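Local coordinates for protein N-acetylgalactosaminyltransferase 7 (Homo sapiens, PDB 6IWR) that is a two-domain glycosyltransferase that couples a GT-A-type glycosyltransferase domain to a ricin-type beta-trefoil lectin domain, at residues N116-R127 with I273-I281; S488-V497 with S533-N541. All coordinates share one frame; numbering follows the deposited sequence.

Interaction 1 of 2, residues N116-R127 with I273-I281; sequences NMVASDMISLDR and INGNTYEII
Asn116 meets Gly275 backbone to backbone where the short helix 117-122 begins beside the turn linking strands 264-274 and 280-281, and Asn116 N donates to Gly275 O at 3.0 Å. Tyr278 carries most of the contact. Its CG stands anti to its own carbonyl carbon (chi1 -71°), which sends the ring from the turn onto the helix, where its hydroxyl donates to Asn116 O over 2.8 Å. The donor stands well above the plane of that carbonyl, whose oxygen also accepts from Ser120 N in the first helical turn. Ser120 CA lies over one face of the ring; Ala119 CB comes obliquely to within 3.8 Å of Tyr278 CE1, and Ile123 CD1 reaches 3.6 Å from Tyr278 CB. A phenol suits this place because it offers carbon to the small and branched side chains and a donor to the carbonyl beyond. At the other end of Tyr278, Arg127 stretches an extended chain from CG to NE and gives NH1 to Tyr278 O (2.9 Å, 155° at the hydrogen), in the carbonyl plane. Its guanidinium, steeply inclined to the ring, also forms a salt bridge through NE with Glu245. Within the turn, Asn274 OD1 accepts from Asn276 N at 2.8 Å, an Asx turn, and from Thr277 N, completing an Asx motif. Ser120 OG bonds elsewhere, to Arg165 and Ser161 of helix 160-173. Tyr278 is thus gripped by donation at its hydroxyl and acceptance at its carbonyl, and Glu245 probably offsets much of the cost of burying the charge on Arg127.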
loop_
_atom_site.group_PDB
_atom_site.type_symbol
_atom_site.label_atom_id
_atom_site.label_comp_id
_atom_site.label_asym_id
_atom_site.label_seq_id
_atom_site.Cartn_x
_atom_site.Cartn_y
_atom_site.Cartn_z
ATOM N N ASN A 116 -16.868 8.006 2.087
ATOM C CA ASN A 116 -16.997 9.456 2.105
ATOM C C ASN A 116 -18.362 9.774 2.691
ATOM O O ASN A 116 -19.348 9.883 1.966
ATOM C CB ASN A 116 -16.864 9.995 0.692
ATOM C CG ASN A 116 -16.818 11.484 0.639
ATOM O OD1 ASN A 116 -16.272 12.053 -0.316
ATOM N ND2 ASN A 116 -17.369 12.144 1.661
ATOM N N MET A 117 -18.438 9.936 4.014
ATOM C CA MET A 117 -19.751 10.162 4.605
ATOM C C MET A 117 -20.231 11.596 4.430
ATOM O O MET A 117 -21.444 11.842 4.482
ATOM C CB MET A 117 -19.760 9.798 6.077
ATOM C CG MET A 117 -19.746 8.308 6.319
ATOM S SD MET A 117 -21.214 7.408 5.756
ATOM C CE MET A 117 -22.497 8.411 6.501
ATOM N N VAL A 118 -19.322 12.562 4.239
ATOM C CA VAL A 118 -19.809 13.912 3.991
ATOM C C VAL A 118 -20.576 13.942 2.679
ATOM O O VAL A 118 -21.666 14.523 2.594
ATOM C CB VAL A 118 -18.666 14.949 4.034
ATOM C CG1 VAL A 118 -17.437 14.392 4.735
ATOM C CG2 VAL A 118 -18.329 15.489 2.647
ATOM N N ALA A 119 -20.065 13.248 1.658
ATOM C CA ALA A 119 -20.804 13.108 0.409
ATOM C C ALA A 119 -22.116 12.361 0.630
ATOM O O ALA A 119 -23.194 12.878 0.296
ATOM C CB ALA A 119 -19.944 12.412 -0.640
ATOM N N SER A 120 -22.058 11.156 1.223
ATOM C CA SER A 120 -23.292 10.399 1.435
ATOM C C SER A 120 -24.335 11.222 2.182
ATOM O O SER A 120 -25.537 11.149 1.873
ATOM C CB SER A 120 -23.035 9.107 2.204
ATOM O OG SER A 120 -24.280 8.609 2.660
ATOM N N ASP A 121 -23.901 12.000 3.177
ATOM C CA ASP A 121 -24.852 12.740 3.996
ATOM C C ASP A 121 -25.602 13.820 3.218
ATOM O O ASP A 121 -26.646 14.270 3.689
ATOM C CB ASP A 121 -24.147 13.371 5.203
ATOM C CG ASP A 121 -23.873 12.373 6.303
ATOM O OD1 ASP A 121 -24.195 11.175 6.115
ATOM O OD2 ASP A 121 -23.336 12.789 7.359
ATOM N N MET A 122 -25.119 14.263 2.054
ATOM C CA MET A 122 -25.869 15.263 1.296
ATOM C C MET A 122 -26.713 14.673 0.175
ATOM O O MET A 122 -27.461 15.418 -0.473
ATOM C CB MET A 122 -24.944 16.348 0.729
ATOM C CG MET A 122 -23.502 16.014 0.592
ATOM S SD MET A 122 -22.612 17.485 0.021
ATOM C CE MET A 122 -21.970 18.139 1.556
ATOM N N ILE A 123 -26.619 13.353 -0.061
ATOM C CA ILE A 123 -27.460 12.646 -1.016
ATOM C C ILE A 123 -28.708 12.184 -0.280
ATOM O O ILE A 123 -28.633 11.726 0.862
ATOM C CB ILE A 123 -26.691 11.468 -1.647
ATOM C CG1 ILE A 123 -25.347 11.961 -2.228
ATOM C CG2 ILE A 123 -27.553 10.729 -2.687
ATOM C CD1 ILE A 123 -24.445 10.873 -2.843
ATOM N N SER A 124 -29.868 12.357 -0.897
ATOM C CA SER A 124 -31.118 11.955 -0.258
ATOM C C SER A 124 -31.110 10.470 0.107
ATOM O O SER A 124 -30.527 9.641 -0.596
ATOM C CB SER A 124 -32.316 12.247 -1.179
ATOM O OG SER A 124 -33.508 11.668 -0.668
ATOM N N LEU A 125 -31.774 10.129 1.213
ATOM C CA LEU A 125 -32.030 8.720 1.485
ATOM C C LEU A 125 -32.983 8.098 0.468
ATOM O O LEU A 125 -32.973 6.869 0.308
ATOM C CB LEU A 125 -32.596 8.541 2.884
ATOM C CG LEU A 125 -31.705 9.086 3.993
ATOM C CD1 LEU A 125 -32.443 9.008 5.331
ATOM C CD2 LEU A 125 -30.393 8.337 4.019
ATOM N N ASP A 126 -33.783 8.915 -0.232
ATOM C CA ASP A 126 -34.775 8.453 -1.199
ATOM C C ASP A 126 -34.369 8.759 -2.639
ATOM O O ASP A 126 -35.211 8.860 -3.530
ATOM C CB ASP A 126 -36.134 9.082 -0.891
ATOM C CG ASP A 126 -36.626 8.734 0.497
ATOM O OD1 ASP A 126 -36.668 7.528 0.848
ATOM O OD2 ASP A 126 -36.953 9.677 1.254
ATOM N N ARG A 127 -33.081 8.900 -2.883
ATOM C CA ARG A 127 -32.630 9.313 -4.195
ATOM C C ARG A 127 -33.020 8.290 -5.244
ATOM O O ARG A 127 -33.166 7.102 -4.957
ATOM C CB ARG A 127 -31.117 9.507 -4.207
ATOM C CG ARG A 127 -30.323 8.203 -4.154
ATOM C CD ARG A 127 -28.992 8.496 -4.692
ATOM N NE ARG A 127 -28.084 7.371 -4.675
ATOM C CZ ARG A 127 -26.799 7.477 -5.012
ATOM N NH1 ARG A 127 -26.010 6.412 -4.985
ATOM N NH2 ARG A 127 -26.307 8.658 -5.365
ATOM N N ILE A 273 -21.184 0.628 -6.050
ATOM C CA ILE A 273 -21.466 2.005 -5.661
ATOM C C ILE A 273 -20.144 2.622 -5.238
ATOM O O ILE A 273 -19.488 2.135 -4.312
ATOM C CB ILE A 273 -22.482 2.075 -4.505
ATOM C CG1 ILE A 273 -23.773 1.330 -4.805
ATOM C CG2 ILE A 273 -22.796 3.508 -4.168
ATOM C CD1 ILE A 273 -24.776 1.489 -3.666
ATOM N N ASN A 274 -19.769 3.717 -5.879
ATOM C CA ASN A 274 -18.487 4.334 -5.577
ATOM C C ASN A 274 -18.509 4.998 -4.207
ATOM O O ASN A 274 -19.281 5.936 -3.979
ATOM C CB ASN A 274 -18.144 5.347 -6.651
ATOM C CG ASN A 274 -16.766 5.865 -6.499
ATOM O OD1 ASN A 274 -16.415 6.422 -5.465
ATOM N ND2 ASN A 274 -15.953 5.673 -7.516
ATOM N N GLY A 275 -17.646 4.530 -3.301
ATOM C CA GLY A 275 -17.637 5.006 -1.919
ATOM C C GLY A 275 -17.257 6.467 -1.754
ATOM O O GLY A 275 -17.394 7.033 -0.660
ATOM N N ASN A 276 -16.770 7.088 -2.811
ATOM C CA ASN A 276 -16.425 8.489 -2.752
ATOM C C ASN A 276 -17.473 9.381 -3.408
ATOM O O ASN A 276 -17.946 10.331 -2.787
ATOM C CB ASN A 276 -15.054 8.650 -3.401
ATOM C CG ASN A 276 -14.595 10.056 -3.404
ATOM O OD1 ASN A 276 -14.773 10.788 -2.418
ATOM N ND2 ASN A 276 -14.028 10.479 -4.522
ATOM N N THR A 277 -17.889 9.068 -4.638
ATOM C CA THR A 277 -18.783 9.919 -5.408
ATOM C C THR A 277 -20.180 9.341 -5.613
ATOM O O THR A 277 -21.085 10.076 -6.032
ATOM C CB THR A 277 -18.148 10.206 -6.771
ATOM O OG1 THR A 277 -17.659 8.973 -7.335
ATOM C CG2 THR A 277 -16.988 11.198 -6.591
ATOM N N TYR A 278 -20.367 8.047 -5.366
ATOM C CA TYR A 278 -21.641 7.369 -5.223
ATOM C C TYR A 278 -22.352 7.103 -6.533
ATOM O O TYR A 278 -23.530 6.751 -6.499
ATOM C CB TYR A 278 -22.564 8.127 -4.269
ATOM C CG TYR A 278 -22.045 7.979 -2.880
ATOM C CD1 TYR A 278 -21.062 8.829 -2.403
ATOM C CD2 TYR A 278 -22.470 6.939 -2.065
ATOM C CE1 TYR A 278 -20.558 8.694 -1.140
ATOM C CE2 TYR A 278 -21.961 6.793 -0.796
ATOM C CZ TYR A 278 -20.998 7.680 -0.355
ATOM O OH TYR A 278 -20.481 7.541 0.891
ATOM N N GLU A 279 -21.680 7.247 -7.670
ATOM C CA GLU A 279 -22.262 6.779 -8.920
ATOM C C GLU A 279 -22.140 5.265 -8.972
ATOM O O GLU A 279 -21.270 4.679 -8.328
ATOM C CB GLU A 279 -21.573 7.424 -10.129
ATOM C CG GLU A 279 -20.303 6.735 -10.598
ATOM C CD GLU A 279 -19.075 7.124 -9.779
ATOM O OE1 GLU A 279 -19.252 7.619 -8.639
ATOM O OE2 GLU A 279 -17.930 6.944 -10.270
ATOM N N ILE A 280 -23.028 4.626 -9.726
ATOM C CA ILE A 280 -23.171 3.174 -9.678
ATOM C C ILE A 280 -22.734 2.563 -11.004
ATOM O O ILE A 280 -23.307 2.857 -12.060
ATOM C CB ILE A 280 -24.601 2.753 -9.308
ATOM C CG1 ILE A 280 -24.990 3.386 -7.971
ATOM C CG2 ILE A 280 -24.688 1.238 -9.220
ATOM C CD1 ILE A 280 -26.365 2.991 -7.508
ATOM N N ILE A 281 -21.724 1.700 -10.926
ATOM C CA ILE A 281 -21.028 1.065 -12.042
ATOM C C ILE A 281 -21.188 -0.448 -11.904
ATOM O O ILE A 281 -21.141 -0.972 -10.775
ATOM C CB ILE A 281 -19.535 1.435 -12.034
ATOM C CG1 ILE A 281 -19.317 2.928 -11.736
ATOM C CG2 ILE A 281 -18.859 0.967 -13.265
ATOM C CD1 ILE A 281 -18.909 3.191 -10.222
#

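Interaction 2 of 2, residues S488-V497 with S533-N541; sequences SMGKTNGGFV and SKVMITHCN
The Phe496 ring is sandwiched: Lys534 CD sits over the centre of one face, 4.0 Å from the centroid in a CH-pi contact, and Gly494 O lies over the opposite face, while Val535 O meets the edge in plane. Lysine suits a partly exposed ring, since its bent methylene chain covers the face while carrying the ammonium onward. Met536 adds an oblique Met-aromatic contact, SD 5.4 Å from the centroid of the Phe496 ring, and its CB packs on CE1. The backbones pair antiparallel only briefly, in a single bridge with Phe496 and Met536 as a non-hydrogen-bonded pair. Ile537 N donates to Gly495 O at 2.8 Å, and Val497 N to Val535 O at 3.0 Å. Ile537 O accepts from Gly494 N, so that two successive glycines serve one strand residue; Gly494, with phi 115°, takes a backbone shape that residues with a CB seldom adopt. On the buried side, branched aliphatic chains mesh: Val497 CG2 approaches Ile537 CG1 to 4.2 Å, and Ile537 CG2 packs against Lys491 O and Thr492 CA. Val497 and Val535 also touch Val575. Both turns of the loop, Ser488 to Lys491 and Thr492 to Gly495, are type I'. A loop between strands 484-487 and 498-501 thus bridges to strand 534-539, itself bonded to strand 524-529 in a hairpin, consistent with the beta-trefoil, a fold built from hairpins and their connecting loops.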
loop_
_atom_site.group_PDB
_atom_site.type_symbol
_atom_site.label_atom_id
_atom_site.label_comp_id
_atom_site.label_asym_id
_atom_site.label_seq_id
_atom_site.Cartn_x
_atom_site.Cartn_y
_atom_site.Cartn_z
ATOM N N SER A 488 9.856 -11.670 2.240
ATOM C CA SER A 488 9.340 -10.980 1.076
ATOM C C SER A 488 9.315 -9.475 1.272
ATOM O O SER A 488 9.304 -8.724 0.294
ATOM C CB SER A 488 7.930 -11.499 0.805
ATOM O OG SER A 488 7.549 -11.243 -0.525
ATOM N N MET A 489 9.294 -9.014 2.526
ATOM C CA MET A 489 8.872 -7.652 2.845
ATOM C C MET A 489 7.484 -7.363 2.288
ATOM O O MET A 489 7.136 -6.209 2.044
ATOM C CB MET A 489 9.867 -6.613 2.317
ATOM C CG MET A 489 11.286 -6.844 2.749
ATOM S SD MET A 489 11.352 -7.169 4.500
ATOM C CE MET A 489 13.131 -7.212 4.697
ATOM N N GLY A 490 6.687 -8.399 2.053
ATOM C CA GLY A 490 5.415 -8.204 1.398
ATOM C C GLY A 490 5.505 -7.755 -0.040
ATOM O O GLY A 490 4.464 -7.561 -0.671
ATOM N N LYS A 491 6.713 -7.583 -0.579
ATOM C CA LYS A 491 6.874 -7.135 -1.959
ATOM C C LYS A 491 6.126 -8.052 -2.916
ATOM O O LYS A 491 6.039 -9.263 -2.708
ATOM C CB LYS A 491 8.348 -7.107 -2.351
ATOM C CG LYS A 491 8.982 -5.735 -2.429
ATOM C CD LYS A 491 9.810 -5.442 -1.195
ATOM C CE LYS A 491 11.306 -5.545 -1.457
ATOM N NZ LYS A 491 11.825 -4.359 -2.172
ATOM N N THR A 492 5.583 -7.468 -3.979
ATOM C CA THR A 492 4.909 -8.228 -5.024
ATOM C C THR A 492 5.375 -7.753 -6.396
ATOM O O THR A 492 6.105 -6.767 -6.524
ATOM C CB THR A 492 3.393 -8.077 -4.962
ATOM O OG1 THR A 492 3.086 -6.679 -4.887
ATOM C CG2 THR A 492 2.820 -8.820 -3.765
ATOM N N ASN A 493 4.963 -8.507 -7.416
ATOM C CA ASN A 493 4.986 -8.093 -8.822
ATOM C C ASN A 493 6.205 -7.251 -9.172
ATOM O O ASN A 493 6.099 -6.100 -9.595
ATOM C CB ASN A 493 3.701 -7.351 -9.175
ATOM C CG ASN A 493 2.485 -8.252 -9.110
ATOM O OD1 ASN A 493 2.546 -9.412 -9.526
ATOM N ND2 ASN A 493 1.382 -7.739 -8.569
ATOM N N GLY A 494 7.381 -7.843 -9.031
ATOM C CA GLY A 494 8.604 -7.194 -9.446
ATOM C C GLY A 494 9.564 -6.854 -8.330
ATOM O O GLY A 494 10.760 -6.674 -8.606
ATOM N N GLY A 495 9.103 -6.751 -7.081
ATOM C CA GLY A 495 9.971 -6.395 -5.972
ATOM C C GLY A 495 11.043 -7.437 -5.735
ATOM O O GLY A 495 10.971 -8.574 -6.203
ATOM N N PHE A 496 12.070 -7.037 -4.992
ATOM C CA PHE A 496 13.200 -7.911 -4.703
ATOM C C PHE A 496 13.143 -8.426 -3.272
ATOM O O PHE A 496 12.989 -7.650 -2.323
ATOM C CB PHE A 496 14.525 -7.204 -4.944
ATOM C CG PHE A 496 14.752 -6.867 -6.362
ATOM C CD1 PHE A 496 14.795 -7.872 -7.313
ATOM C CD2 PHE A 496 14.922 -5.549 -6.756
ATOM C CE1 PHE A 496 15.004 -7.572 -8.646
ATOM C CE2 PHE A 496 15.132 -5.232 -8.091
ATOM C CZ PHE A 496 15.171 -6.244 -9.039
ATOM N N VAL A 497 13.274 -9.728 -3.139
ATOM C CA VAL A 497 13.219 -10.412 -1.859
ATOM C C VAL A 497 14.507 -10.127 -1.108
ATOM O O VAL A 497 15.564 -9.961 -1.718
ATOM C CB VAL A 497 12.991 -11.917 -2.115
ATOM C CG1 VAL A 497 14.187 -12.764 -1.727
ATOM C CG2 VAL A 497 11.705 -12.391 -1.487
ATOM N N SER A 533 21.703 -10.273 -10.260
ATOM C CA SER A 533 21.679 -11.586 -9.642
ATOM C C SER A 533 20.699 -11.619 -8.490
ATOM O O SER A 533 20.758 -12.531 -7.655
ATOM C CB SER A 533 23.077 -11.954 -9.150
ATOM O OG SER A 533 23.861 -12.489 -10.208
ATOM N N LYS A 534 19.847 -10.597 -8.396
ATOM C CA LYS A 534 18.830 -10.513 -7.366
ATOM C C LYS A 534 17.686 -11.461 -7.683
ATOM O O LYS A 534 17.421 -11.809 -8.840
ATOM C CB LYS A 534 18.277 -9.102 -7.240
ATOM C CG LYS A 534 19.248 -8.073 -6.771
ATOM C CD LYS A 534 18.920 -6.742 -7.437
ATOM C CE LYS A 534 18.687 -5.622 -6.444
ATOM N NZ LYS A 534 19.474 -4.412 -6.831
ATOM N N VAL A 535 17.009 -11.874 -6.618
ATOM C CA VAL A 535 15.828 -12.712 -6.690
ATOM C C VAL A 535 14.614 -11.821 -6.534
ATOM O O VAL A 535 14.484 -11.086 -5.547
ATOM C CB VAL A 535 15.863 -13.795 -5.610
ATOM C CG1 VAL A 535 14.618 -14.649 -5.670
ATOM C CG2 VAL A 535 17.104 -14.605 -5.793
ATOM N N MET A 536 13.727 -11.900 -7.501
ATOM C CA MET A 536 12.565 -11.052 -7.615
ATOM C C MET A 536 11.321 -11.889 -7.341
ATOM O O MET A 536 11.347 -13.116 -7.449
ATOM C CB MET A 536 12.558 -10.447 -9.019
ATOM C CG MET A 536 11.490 -9.429 -9.355
ATOM S SD MET A 536 11.591 -9.103 -11.129
ATOM C CE MET A 536 11.814 -10.774 -11.736
ATOM N N ILE A 537 10.238 -11.214 -6.958
ATOM C CA ILE A 537 8.929 -11.816 -6.712
ATOM C C ILE A 537 7.958 -11.258 -7.748
ATOM O O ILE A 537 7.841 -10.034 -7.881
ATOM C CB ILE A 537 8.426 -11.487 -5.299
ATOM C CG1 ILE A 537 8.664 -12.611 -4.337
ATOM C CG2 ILE A 537 6.927 -11.341 -5.288
ATOM C CD1 ILE A 537 7.498 -12.731 -3.376
ATOM N N THR A 538 7.254 -12.130 -8.476
ATOM C CA THR A 538 6.270 -11.646 -9.445
ATOM C C THR A 538 5.074 -12.562 -9.489
ATOM O O THR A 538 5.065 -13.639 -8.893
ATOM C CB THR A 538 6.782 -11.571 -10.888
ATOM O OG1 THR A 538 8.181 -11.867 -10.942
ATOM C CG2 THR A 538 6.505 -10.204 -11.471
ATOM N N HIS A 539 4.088 -12.143 -10.277
ATOM C CA HIS A 539 2.936 -12.987 -10.520
ATOM C C HIS A 539 3.320 -14.185 -11.388
ATOM O O HIS A 539 4.154 -14.098 -12.298
ATOM C CB HIS A 539 1.802 -12.203 -11.174
ATOM C CG HIS A 539 0.553 -13.009 -11.330
ATOM N ND1 HIS A 539 -0.012 -13.283 -12.558
ATOM C CD2 HIS A 539 -0.207 -13.653 -10.412
ATOM C CE1 HIS A 539 -1.085 -14.036 -12.386
ATOM N NE2 HIS A 539 -1.224 -14.278 -11.094
ATOM N N CYS A 540 2.645 -15.299 -11.118
ATOM C CA CYS A 540 3.064 -16.630 -11.500
ATOM C C CYS A 540 1.969 -17.287 -12.330
ATOM O O CYS A 540 0.790 -17.118 -12.032
ATOM C CB CYS A 540 3.361 -17.439 -10.228
ATOM S SG CYS A 540 4.580 -18.632 -10.594
ATOM N N ASN A 541 2.342 -18.033 -13.373
ATOM C CA ASN A 541 1.383 -18.817 -14.153
ATOM C C ASN A 541 1.912 -20.238 -14.332
ATOM O O ASN A 541 3.121 -20.476 -14.318
ATOM C CB ASN A 541 1.094 -18.194 -15.534
ATOM C CG ASN A 541 0.222 -16.935 -15.453
ATOM O OD1 ASN A 541 -0.616 -16.787 -14.550
ATOM N ND2 ASN A 541 0.413 -16.021 -16.412
#

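Interaction 1 packs a helix onto a turn of the GT-A-type domain, and interaction 2 belongs to the lectin domain; their centres lie about 38 Å apart, and they share no helix or strand. The first is almost wholly buried and joins a helix start to a strand connection through an aromatic hydroxyl and a guanidinium. The second is partly buried: backbone pairing along a strand edge, an outer cluster of ring, methylenes and sulfur, and aliphatic packing inward. The turn 273-281 also meets the second subunit, Glu279 bonding to its His573, whereas no other chain of the assembly touches 488-497 or 533-541. Within 533-541, Cys540 is disulfide-bonded to Cys525 of strand 524-529; interaction 1 has no disulfide within its segments.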